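4-oxalmesaconate hydratase (Pseudomonas putida, PDB 5CGZ) catalyses the zinc-dependent hydration of 4-carboxy-2-hydroxymuconate to 4-carboxy-4-hydroxy-2-oxoadipate, the third step of gallate degradation. Local coordinates at the interface of chains A and B and the interface of chains A and C. Sequence-based numbering; all coordinates share one arbitrary frame. Chains: chain A/B/C, 4-oxalmesaconate hydratase.

Contact 1: the interface of chains A and B. Residues chain A 28, 30, 108-109, 153; chain B 238-240.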
ATOM      1  N   GLN A  28      12.688  31.840  14.997  1.00 34.38           N
ATOM      2  CA  GLN A  28      13.410  32.082  13.758  1.00 32.72           C
ATOM      3  C   GLN A  28      12.881  33.297  13.004  1.00 34.91           C
ATOM      4  O   GLN A  28      13.286  33.554  11.861  1.00 36.69           O
ATOM      5  CB  GLN A  28      13.355  30.847  12.858  1.00 33.98           C
ATOM      6  CG  GLN A  28      14.246  29.717  13.348  1.00 33.71           C
ATOM      7  CD  GLN A  28      13.996  28.426  12.596  1.00 41.15           C
ATOM      8  OE1 GLN A  28      13.745  28.433  11.388  1.00 37.59           O
ATOM      9  NE2 GLN A  28      14.053  27.311  13.307  1.00 34.61           N
ATOM     10  N   TYR A  30       9.470  33.920  12.393  1.00 38.43           N
ATOM     11  CA  TYR A  30       8.210  33.638  11.698  1.00 34.38           C
ATOM     12  C   TYR A  30       7.027  34.203  12.459  1.00 33.81           C
ATOM     13  O   TYR A  30       6.946  34.064  13.686  1.00 34.91           O
ATOM     14  CB  TYR A  30       7.986  32.134  11.523  1.00 32.86           C
ATOM     15  CG  TYR A  30       8.798  31.472  10.447  1.00 34.41           C
ATOM     16  CD1 TYR A  30      10.144  31.189  10.642  1.00 31.82           C
ATOM     17  CD2 TYR A  30       8.211  31.091   9.248  1.00 30.62           C
ATOM     18  CE1 TYR A  30      10.885  30.559   9.669  1.00 31.71           C
ATOM     19  CE2 TYR A  30       8.947  30.461   8.263  1.00 30.40           C
ATOM     20  CZ  TYR A  30      10.282  30.196   8.480  1.00 34.48           C
ATOM     21  OH  TYR A  30      11.023  29.570   7.507  1.00 32.01           O
ATOM     22  N   GLU A 108       4.730  30.122   4.654  1.00 29.75           N
ATOM     23  CA  GLU A 108       5.815  29.384   4.013  1.00 31.88           C
ATOM     24  C   GLU A 108       5.604  27.886   4.117  1.00 32.86           C
ATOM     25  O   GLU A 108       6.155  27.118   3.326  1.00 31.11           O
ATOM     26  CB  GLU A 108       7.165  29.734   4.634  1.00 31.82           C
ATOM     27  CG  GLU A 108       7.712  31.091   4.220  1.00 41.10           C
ATOM     28  CD  GLU A 108       9.105  31.333   4.785  1.00 48.52           C
ATOM     29  OE1 GLU A 108       9.791  30.348   5.178  1.00 43.22           O
ATOM     30  OE2 GLU A 108       9.511  32.508   4.841  1.00 46.15           O
ATOM     31  N   PHE A 109       4.835  27.472   5.119  1.00 29.29           N
ATOM     32  CA  PHE A 109       4.473  26.065   5.257  1.00 28.01           C
ATOM     33  C   PHE A 109       3.205  25.955   6.086  1.00 34.17           C
ATOM     34  O   PHE A 109       2.801  26.918   6.752  1.00 30.01           O
ATOM     35  CB  PHE A 109       5.624  25.244   5.877  1.00 30.66           C
ATOM     36  CG  PHE A 109       5.974  25.626   7.303  1.00 28.31           C
ATOM     37  CD1 PHE A 109       5.309  25.045   8.377  1.00 25.80           C
ATOM     38  CD2 PHE A 109       6.992  26.535   7.565  1.00 29.26           C
ATOM     39  CE1 PHE A 109       5.637  25.379   9.690  1.00 28.72           C
ATOM     40  CE2 PHE A 109       7.329  26.875   8.872  1.00 31.21           C
ATOM     41  CZ  PHE A 109       6.649  26.300   9.937  1.00 30.07           C
ATOM     42  N   PRO A 153       5.018  24.020   1.499  1.00 32.10           N
ATOM     43  CA  PRO A 153       4.930  22.628   1.955  1.00 31.12           C
ATOM     44  C   PRO A 153       3.806  22.448   2.976  1.00 33.69           C
ATOM     45  O   PRO A 153       3.526  23.344   3.773  1.00 30.40           O
ATOM     46  CB  PRO A 153       6.303  22.374   2.592  1.00 28.97           C
ATOM     47  CG  PRO A 153       7.233  23.316   1.856  1.00 32.21           C
ATOM     48  CD  PRO A 153       6.393  24.553   1.562  1.00 27.92           C
TER
ATOM     49  N   ASN B 238      13.956  23.408  10.440  1.00 31.13           N
ATOM     50  CA  ASN B 238      13.119  24.341   9.701  1.00 31.59           C
ATOM     51  C   ASN B 238      12.271  23.641   8.650  1.00 32.46           C
ATOM     52  O   ASN B 238      12.776  22.810   7.899  1.00 31.21           O
ATOM     53  CB  ASN B 238      13.986  25.424   9.054  1.00 30.44           C
ATOM     54  CG  ASN B 238      13.166  26.405   8.226  1.00 34.82           C
ATOM     55  OD1 ASN B 238      12.894  26.164   7.050  1.00 32.47           O
ATOM     56  ND2 ASN B 238      12.755  27.503   8.846  1.00 30.75           N
ATOM     57  N   LEU B 239      10.991  24.001   8.582  1.00 31.96           N
ATOM     58  CA  LEU B 239      10.033  23.259   7.757  1.00 30.58           C
ATOM     59  C   LEU B 239       9.704  23.909   6.417  1.00 31.12           C
ATOM     60  O   LEU B 239       8.864  23.396   5.683  1.00 31.97           O
ATOM     61  CB  LEU B 239       8.728  23.037   8.536  1.00 27.89           C
ATOM     62  CG  LEU B 239       8.877  22.102   9.742  1.00 30.10           C
ATOM     63  CD1 LEU B 239       7.569  21.970  10.501  1.00 27.00           C
ATOM     64  CD2 LEU B 239       9.410  20.723   9.325  1.00 26.93           C
ATOM     65  N   ALA B 240      10.358  25.020   6.084  1.00 34.63           N
ATOM     66  CA  ALA B 240      10.072  25.700   4.817  1.00 36.01           C
ATOM     67  C   ALA B 240      10.586  24.886   3.626  1.00 38.60           C
ATOM     68  O   ALA B 240      10.177  25.099   2.476  1.00 36.30           O
ATOM     69  CB  ALA B 240      10.681  27.094   4.801  1.00 37.14           C
ATOM     70  OXT ALA B 240      11.429  23.997   3.800  1.00 35.55           O
TER
HETATM   71  O   HOH W   1       8.578  27.247   1.776  1.00 40.37           O

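Contact 2: the interface of chains A and C. Residues chain A 162-163, 167-169, 172, 206; chain C 163-164.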
ATOM      1  N   PRO A 162      -0.461   6.856  15.704  1.00 32.32           N
ATOM      2  CA  PRO A 162       0.112   7.074  14.371  1.00 26.01           C
ATOM      3  C   PRO A 162      -0.018   5.857  13.445  1.00 30.55           C
ATOM      4  O   PRO A 162      -0.439   6.038  12.302  1.00 27.99           O
ATOM      5  CB  PRO A 162       1.591   7.405  14.661  1.00 28.97           C
ATOM      6  CG  PRO A 162       1.836   7.030  16.086  1.00 30.22           C
ATOM      7  CD  PRO A 162       0.507   7.101  16.790  1.00 27.41           C
ATOM      8  N   GLU A 163       0.316   4.655  13.911  1.00 25.91           N
ATOM      9  CA  GLU A 163       0.234   3.491  13.024  1.00 26.97           C
ATOM     10  C   GLU A 163      -1.204   3.193  12.597  1.00 28.82           C
ATOM     11  O   GLU A 163      -1.426   2.818  11.453  1.00 29.85           O
ATOM     12  CB  GLU A 163       0.834   2.245  13.675  1.00 27.81           C
ATOM     13  CG  GLU A 163       2.317   2.341  13.985  1.00 27.39           C
ATOM     14  CD  GLU A 163       2.603   2.825  15.398  1.00 31.01           C
ATOM     15  OE1 GLU A 163       1.673   3.293  16.098  1.00 31.54           O
ATOM     16  OE2 GLU A 163       3.773   2.737  15.814  1.00 32.26           O
ATOM     17  N   TRP A 167       0.206   6.749   9.398  1.00 30.13           N
ATOM     18  CA  TRP A 167       1.017   7.949   9.353  1.00 28.77           C
ATOM     19  C   TRP A 167       2.467   7.564   9.630  1.00 32.36           C
ATOM     20  O   TRP A 167       2.746   6.761  10.521  1.00 30.41           O
ATOM     21  CB  TRP A 167       0.484   8.949  10.382  1.00 28.13           C
ATOM     22  CG  TRP A 167       1.252  10.229  10.581  1.00 28.74           C
ATOM     23  CD1 TRP A 167       1.004  11.439   9.979  1.00 27.10           C
ATOM     24  CD2 TRP A 167       2.342  10.451  11.490  1.00 25.40           C
ATOM     25  NE1 TRP A 167       1.878  12.389  10.455  1.00 28.18           N
ATOM     26  CE2 TRP A 167       2.708  11.813  11.375  1.00 27.72           C
ATOM     27  CE3 TRP A 167       3.038   9.636  12.386  1.00 25.59           C
ATOM     28  CZ2 TRP A 167       3.746  12.371  12.126  1.00 27.40           C
ATOM     29  CZ3 TRP A 167       4.068  10.196  13.132  1.00 25.91           C
ATOM     30  CH2 TRP A 167       4.412  11.549  12.997  1.00 28.15           C
ATOM     31  N   ARG A 168       3.384   8.112   8.846  1.00 30.69           N
ATOM     32  CA  ARG A 168       4.804   7.867   9.043  1.00 33.67           C
ATOM     33  C   ARG A 168       5.544   9.200   9.047  1.00 32.42           C
ATOM     34  O   ARG A 168       5.390   9.984   8.123  1.00 30.88           O
ATOM     35  CB  ARG A 168       5.372   6.957   7.936  1.00 30.97           C
ATOM     36  CG  ARG A 168       6.900   6.777   8.036  1.00 28.45           C
ATOM     37  CD  ARG A 168       7.487   5.946   6.888  1.00 32.51           C
ATOM     38  NE  ARG A 168       7.597   6.697   5.635  1.00 42.34           N
ATOM     39  CZ  ARG A 168       8.640   7.457   5.273  1.00 48.85           C
ATOM     40  NH1 ARG A 168       8.615   8.075   4.095  1.00 46.57           N
ATOM     41  NH2 ARG A 168       9.705   7.611   6.069  1.00 39.25           N
ATOM     42  N   PRO A 169       6.356   9.461  10.074  1.00 29.63           N
ATOM     43  CA  PRO A 169       7.091  10.731   9.996  1.00 29.56           C
ATOM     44  C   PRO A 169       8.242  10.613   9.006  1.00 31.19           C
ATOM     45  O   PRO A 169       9.095   9.762   9.209  1.00 31.79           O
ATOM     46  CB  PRO A 169       7.601  10.936  11.428  1.00 27.58           C
ATOM     47  CG  PRO A 169       7.745   9.526  11.983  1.00 28.85           C
ATOM     48  CD  PRO A 169       6.693   8.670  11.275  1.00 26.49           C
ATOM     49  N   PHE A 172      11.727  14.818  10.934  1.00 29.16           N
ATOM     50  CA  PHE A 172      11.782  15.119  12.366  1.00 28.56           C
ATOM     51  C   PHE A 172      12.270  16.537  12.593  1.00 30.80           C
ATOM     52  O   PHE A 172      13.336  16.933  12.102  1.00 29.73           O
ATOM     53  CB  PHE A 172      12.696  14.146  13.126  1.00 28.71           C
ATOM     54  CG  PHE A 172      12.121  12.771  13.286  1.00 28.81           C
ATOM     55  CD1 PHE A 172      10.994  12.567  14.068  1.00 32.61           C
ATOM     56  CD2 PHE A 172      12.716  11.679  12.671  1.00 32.53           C
ATOM     57  CE1 PHE A 172      10.453  11.292  14.222  1.00 34.98           C
ATOM     58  CE2 PHE A 172      12.192  10.403  12.824  1.00 32.83           C
ATOM     59  CZ  PHE A 172      11.052  10.210  13.597  1.00 31.06           C
ATOM     60  N   ARG A 206      10.321  10.460  19.882  1.00 27.21           N
ATOM     61  CA  ARG A 206      10.708  11.000  18.581  1.00 30.83           C
ATOM     62  C   ARG A 206      12.106  11.594  18.670  1.00 28.86           C
ATOM     63  O   ARG A 206      12.859  11.558  17.701  1.00 27.36           O
ATOM     64  CB  ARG A 206       9.700  12.049  18.095  1.00 26.56           C
ATOM     65  CG  ARG A 206       8.281  11.495  17.903  1.00 27.22           C
ATOM     66  CD  ARG A 206       8.269  10.217  17.071  1.00 28.56           C
ATOM     67  NE  ARG A 206       6.896   9.778  16.806  1.00 32.40           N
ATOM     68  CZ  ARG A 206       6.567   8.667  16.153  1.00 28.38           C
ATOM     69  NH1 ARG A 206       7.512   7.861  15.676  1.00 26.91           N
ATOM     70  NH2 ARG A 206       5.288   8.365  15.970  1.00 29.80           N
TER
ATOM     71  N   GLU C 163       6.961   2.947  12.575  1.00 25.91           N
ATOM     72  CA  GLU C 163       6.453   3.495  11.315  1.00 26.97           C
ATOM     73  C   GLU C 163       7.460   3.343  10.173  1.00 28.82           C
ATOM     74  O   GLU C 163       7.060   3.067   9.050  1.00 29.85           O
ATOM     75  CB  GLU C 163       6.070   4.968  11.455  1.00 27.81           C
ATOM     76  CG  GLU C 163       4.941   5.241  12.431  1.00 27.39           C
ATOM     77  CD  GLU C 163       5.429   5.566  13.835  1.00 31.01           C
ATOM     78  OE1 GLU C 163       6.634   5.385  14.134  1.00 31.54           O
ATOM     79  OE2 GLU C 163       4.597   6.006  14.649  1.00 32.26           O
ATOM     80  N   GLN C 164       8.757   3.513  10.452  1.00 25.95           N
ATOM     81  CA  GLN C 164       9.763   3.358   9.401  1.00 28.70           C
ATOM     82  C   GLN C 164       9.781   1.905   8.924  1.00 33.93           C
ATOM     83  O   GLN C 164      10.154   1.626   7.794  1.00 31.37           O
ATOM     84  CB  GLN C 164      11.168   3.768   9.878  1.00 26.63           C
ATOM     85  CG  GLN C 164      11.255   5.158  10.540  1.00 26.38           C
ATOM     86  CD  GLN C 164      10.641   6.255   9.705  1.00 31.10           C
ATOM     87  OE1 GLN C 164      10.601   6.168   8.473  1.00 29.23           O
ATOM     88  NE2 GLN C 164      10.150   7.304  10.372  1.00 29.55           N
TER
HETATM   89  O   HOH W   2       5.019   4.718  17.021  0.53 34.88           O
HETATM   90  O   HOH W   3       4.356   5.075  17.100  0.53 34.88           O

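Contact 3: the interface of chains A and B. Residues chain A 234, 236, 238-239; chain B 155, 171, 173, 228.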
ATOM      1  N   ARG A 234       9.885  17.769  -1.617  1.00 30.78           N
ATOM      2  CA  ARG A 234      10.623  18.997  -1.371  1.00 32.62           C
ATOM      3  C   ARG A 234      11.624  19.233  -2.505  1.00 35.86           C
ATOM      4  O   ARG A 234      12.007  18.301  -3.206  1.00 33.42           O
ATOM      5  CB  ARG A 234      11.339  18.941  -0.021  1.00 31.11           C
ATOM      6  CG  ARG A 234      12.468  17.949   0.007  1.00 32.82           C
ATOM      7  CD  ARG A 234      13.089  17.834   1.402  1.00 38.93           C
ATOM      8  NE  ARG A 234      14.148  16.829   1.396  1.00 43.20           N
ATOM      9  CZ  ARG A 234      15.443  17.103   1.514  1.00 38.99           C
ATOM     10  NH1 ARG A 234      15.849  18.359   1.663  1.00 34.79           N
ATOM     11  NH2 ARG A 234      16.330  16.117   1.486  1.00 39.45           N
ATOM     12  N   THR A 236      15.376  20.925  -3.479  1.00 30.20           N
ATOM     13  CA  THR A 236      16.610  21.305  -2.808  1.00 30.42           C
ATOM     14  C   THR A 236      17.812  21.315  -3.752  1.00 32.94           C
ATOM     15  O   THR A 236      17.732  20.847  -4.895  1.00 29.67           O
ATOM     16  CB  THR A 236      16.907  20.345  -1.630  1.00 31.07           C
ATOM     17  OG1 THR A 236      18.043  20.821  -0.903  1.00 30.43           O
ATOM     18  CG2 THR A 236      17.191  18.916  -2.136  1.00 26.56           C
ATOM     19  N   ASN A 238      20.826  20.331  -2.156  1.00 31.13           N
ATOM     20  CA  ASN A 238      21.785  19.550  -1.388  1.00 31.59           C
ATOM     21  C   ASN A 238      21.133  18.364  -0.693  1.00 32.46           C
ATOM     22  O   ASN A 238      20.083  18.510  -0.073  1.00 31.21           O
ATOM     23  CB  ASN A 238      22.491  20.445  -0.366  1.00 30.44           C
ATOM     24  CG  ASN A 238      23.474  19.671   0.501  1.00 34.82           C
ATOM     25  OD1 ASN A 238      23.099  19.096   1.523  1.00 32.47           O
ATOM     26  ND2 ASN A 238      24.733  19.637   0.083  1.00 30.75           N
ATOM     27  N   LEU A 239      21.773  17.200  -0.779  1.00 31.96           N
ATOM     28  CA  LEU A 239      21.148  15.951  -0.330  1.00 30.58           C
ATOM     29  C   LEU A 239      21.605  15.463   1.040  1.00 31.12           C
ATOM     30  O   LEU A 239      21.187  14.394   1.475  1.00 31.97           O
ATOM     31  CB  LEU A 239      21.393  14.840  -1.362  1.00 27.89           C
ATOM     32  CG  LEU A 239      20.683  15.070  -2.702  1.00 30.10           C
ATOM     33  CD1 LEU A 239      21.011  13.970  -3.694  1.00 27.00           C
ATOM     34  CD2 LEU A 239      19.164  15.210  -2.519  1.00 26.93           C
TER
ATOM     35  N   TYR B 155      19.251   7.532  -0.795  1.00 28.86           N
ATOM     36  CA  TYR B 155      18.208   7.859  -1.761  1.00 30.99           C
ATOM     37  C   TYR B 155      18.230   6.894  -2.924  1.00 29.85           C
ATOM     38  O   TYR B 155      19.300   6.487  -3.371  1.00 27.99           O
ATOM     39  CB  TYR B 155      18.384   9.271  -2.329  1.00 26.90           C
ATOM     40  CG  TYR B 155      18.456  10.402  -1.327  1.00 27.89           C
ATOM     41  CD1 TYR B 155      19.674  10.772  -0.761  1.00 25.94           C
ATOM     42  CD2 TYR B 155      17.320  11.131  -0.986  1.00 26.63           C
ATOM     43  CE1 TYR B 155      19.757  11.821   0.142  1.00 25.53           C
ATOM     44  CE2 TYR B 155      17.389  12.195  -0.082  1.00 29.49           C
ATOM     45  CZ  TYR B 155      18.617  12.532   0.475  1.00 33.22           C
ATOM     46  OH  TYR B 155      18.722  13.582   1.364  1.00 28.44           O
ATOM     47  N   THR B 171      11.895  13.968  -3.181  1.00 27.65           N
ATOM     48  CA  THR B 171      12.936  14.999  -3.174  1.00 28.65           C
ATOM     49  C   THR B 171      13.332  15.333  -4.608  1.00 28.94           C
ATOM     50  O   THR B 171      13.666  14.438  -5.376  1.00 31.73           O
ATOM     51  CB  THR B 171      14.183  14.531  -2.382  1.00 33.22           C
ATOM     52  OG1 THR B 171      13.808  14.223  -1.036  1.00 34.16           O
ATOM     53  CG2 THR B 171      15.287  15.608  -2.358  1.00 28.32           C
ATOM     54  N   LEU B 173      16.117  17.417  -6.773  1.00 28.59           N
ATOM     55  CA  LEU B 173      17.391  18.117  -6.762  1.00 30.95           C
ATOM     56  C   LEU B 173      17.478  18.987  -8.009  1.00 29.20           C
ATOM     57  O   LEU B 173      17.425  18.475  -9.123  1.00 28.23           O
ATOM     58  CB  LEU B 173      18.555  17.124  -6.720  1.00 25.94           C
ATOM     59  CG  LEU B 173      19.956  17.715  -6.561  1.00 33.45           C
ATOM     60  CD1 LEU B 173      20.131  18.306  -5.152  1.00 28.95           C
ATOM     61  CD2 LEU B 173      21.028  16.661  -6.860  1.00 25.25           C
ATOM     62  N   LEU B 228      14.482  11.984  -6.426  1.00 26.93           N
ATOM     63  CA  LEU B 228      15.039  11.000  -5.496  1.00 30.73           C
ATOM     64  C   LEU B 228      13.960  10.503  -4.539  1.00 31.44           C
ATOM     65  O   LEU B 228      13.089  11.276  -4.125  1.00 30.29           O
ATOM     66  CB  LEU B 228      16.187  11.596  -4.673  1.00 30.81           C
ATOM     67  CG  LEU B 228      17.545  12.002  -5.268  1.00 36.82           C
ATOM     68  CD1 LEU B 228      18.213  10.835  -5.957  1.00 30.47           C
ATOM     69  CD2 LEU B 228      17.417  13.187  -6.200  1.00 35.79           C
TER
HETATM   70  O   HOH W   4      14.496  13.719   2.115  1.00 43.70           O

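Contact 1: the interface of chains A and B
The C-terminal tail of chain B, the loop that follows strand 234-236 and ends at B:Ala240, lies against loops of chain A: the turn with A:Gln28 and A:Tyr30 between helix 13-27 and strand 31-36, A:Glu108 and A:Phe109 just before strand 110-112, and A:Pro153 just before strand 154-157. The side-chain amide of B:Asn238 carries the polar part. Its CG stands anti to the backbone N (chi1 178°), which carries the amide toward chain A, where both acceptors lie near the amide plane. B:Asn238 ND2 gives one hydrogen bond to the amide oxygen OE1 of A:Gln28 at 2.9 Å, in that carbonyl's plane, and a nearly straight one to the phenol OH of A:Tyr30 at 3.0 Å. OH of A:Tyr30 donates to OE1 of A:Glu108 at 2.7 Å, from above the carboxylate plane; the hydroxyl is thus held between amide and carboxylate. The other end of the B:Asn238 amide, OD1, accepts the backbone N of B:Ala240 at 2.9 Å and curls the tail back on itself. B:Leu239 sets its CB over the centre of one A:Phe109 ring face, 3.8 Å from the centroid. The methyl CB of B:Ala240 lies beside A:Glu108 OE1, and its terminal O near CG of A:Pro153. Water 1 bridges the chain end, 2.8 Å from the terminal carboxylate O of B:Ala240 and 2.9 Å from the backbone O of A:Glu108.

Contact 2: the interface of chains A and C
C:Glu163 and C:Gln164, neighbours in a loop of chain C, pack against chain A, on the loop around A:Pro162 to A:Pro169 and on A:Arg206 of helix 193-212. The tight part surrounds C:Glu163. A:Arg206 grips the C:Glu163 carboxylate end-on in a two-pronged salt bridge, NH2 to OE2 at 2.8 Å and NH1 to OE1 at 3.0 Å. Both bonds are nearly straight and lie in the guanidinium plane, yet the carboxylate is turned 44° against that plane, so each oxygen is met from above its own plane. A bend at chi2 (93°) turns the glutamate's carboxylate toward A:Arg206. CD of A:Pro169 packs on CB of C:Glu163 at 3.8 Å. The amide of C:Gln164 uses both ends: NE2 donates to the backbone O of A:Pro169 at 2.9 Å, while OE1 takes NH2 of A:Arg168 at 2.9 Å on a lone pair, with guanidinium and amide planes almost perpendicular. The looser side is wet. There A:Glu163 and C:Glu163 stack their carboxylates nearly parallel, OE2 to OE2 at 3.6 Å, and the closely spaced waters 2 and 3, probably alternative positions of one molecule, bridge the same two oxygens. A:Arg206 and the water may ease the charge of this pair. The loop in chain A runs between strands 154-157 and 171-174, with helix 193-212 behind it, and meets its own counterpart across the two-fold axis.

Contact 3: the interface of chains A and B
A parallel beta pairing between subunits frames this contact: strand 234-236 of chain A runs beside strand 171-174 of chain B, A:Arg234 bridging to B:Thr171 and A:Thr236 to B:Leu173. Beyond the strand the tail turns, held by the backbone N of A:Asn238, which donates to OG1 of A:Thr236 at 3.1 Å. A:Leu239 then drops onto the partner's sheet. The backbone O of A:Leu239 accepts the phenol OH of B:Tyr155 at 2.6 Å, the donor tilted 34° from the carbonyl plane. The leucine side chain crosses the tyrosine obliquely, CD2 lying over one face toward the rim, while CB of A:Leu239 meets ring atom CE1 of B:Tyr155 at 3.7 Å. Methyl CD2 of A:Leu239 also touches CG2 of B:Thr171 at 3.9 Å, and its CG faces CD1 of B:Leu173 at 4.1 Å. A chi1 of -59° sets OG1 of B:Thr171 beside its backbone N and toward A:Arg234, leaving the methyl CG2 to face A:Leu239 and CG2 of A:Thr236. The extended arginine runs alongside that threonine, and water 4 links the two, 3.1 Å from A:Arg234 NH2 and more distantly from B:Thr171 OG1. The pairing extends one subunit's sheet with the other's tail and ties them together in the hexamer.

Contacts 1 and 3 belong to one two-fold A-B interface, with C-alpha centres about 17 Å apart, and share Asn238 and Leu239 of the C-terminal tail. In contact 1 the tail of chain B reaches chain A, and in contact 3 that of chain A reaches chain B, so the two subunits exchange tails. By the two-fold, each tail makes both sets of contacts. Pro153 of contact 1 leads into strand 154-157, which carries Tyr155 of contact 3. Contact 2, its C-alpha centre about 20 Å from those of contacts 1 and 3, joins chain A to chain C across a different two-fold. Two kinds of dimer contact together help build the hexamer.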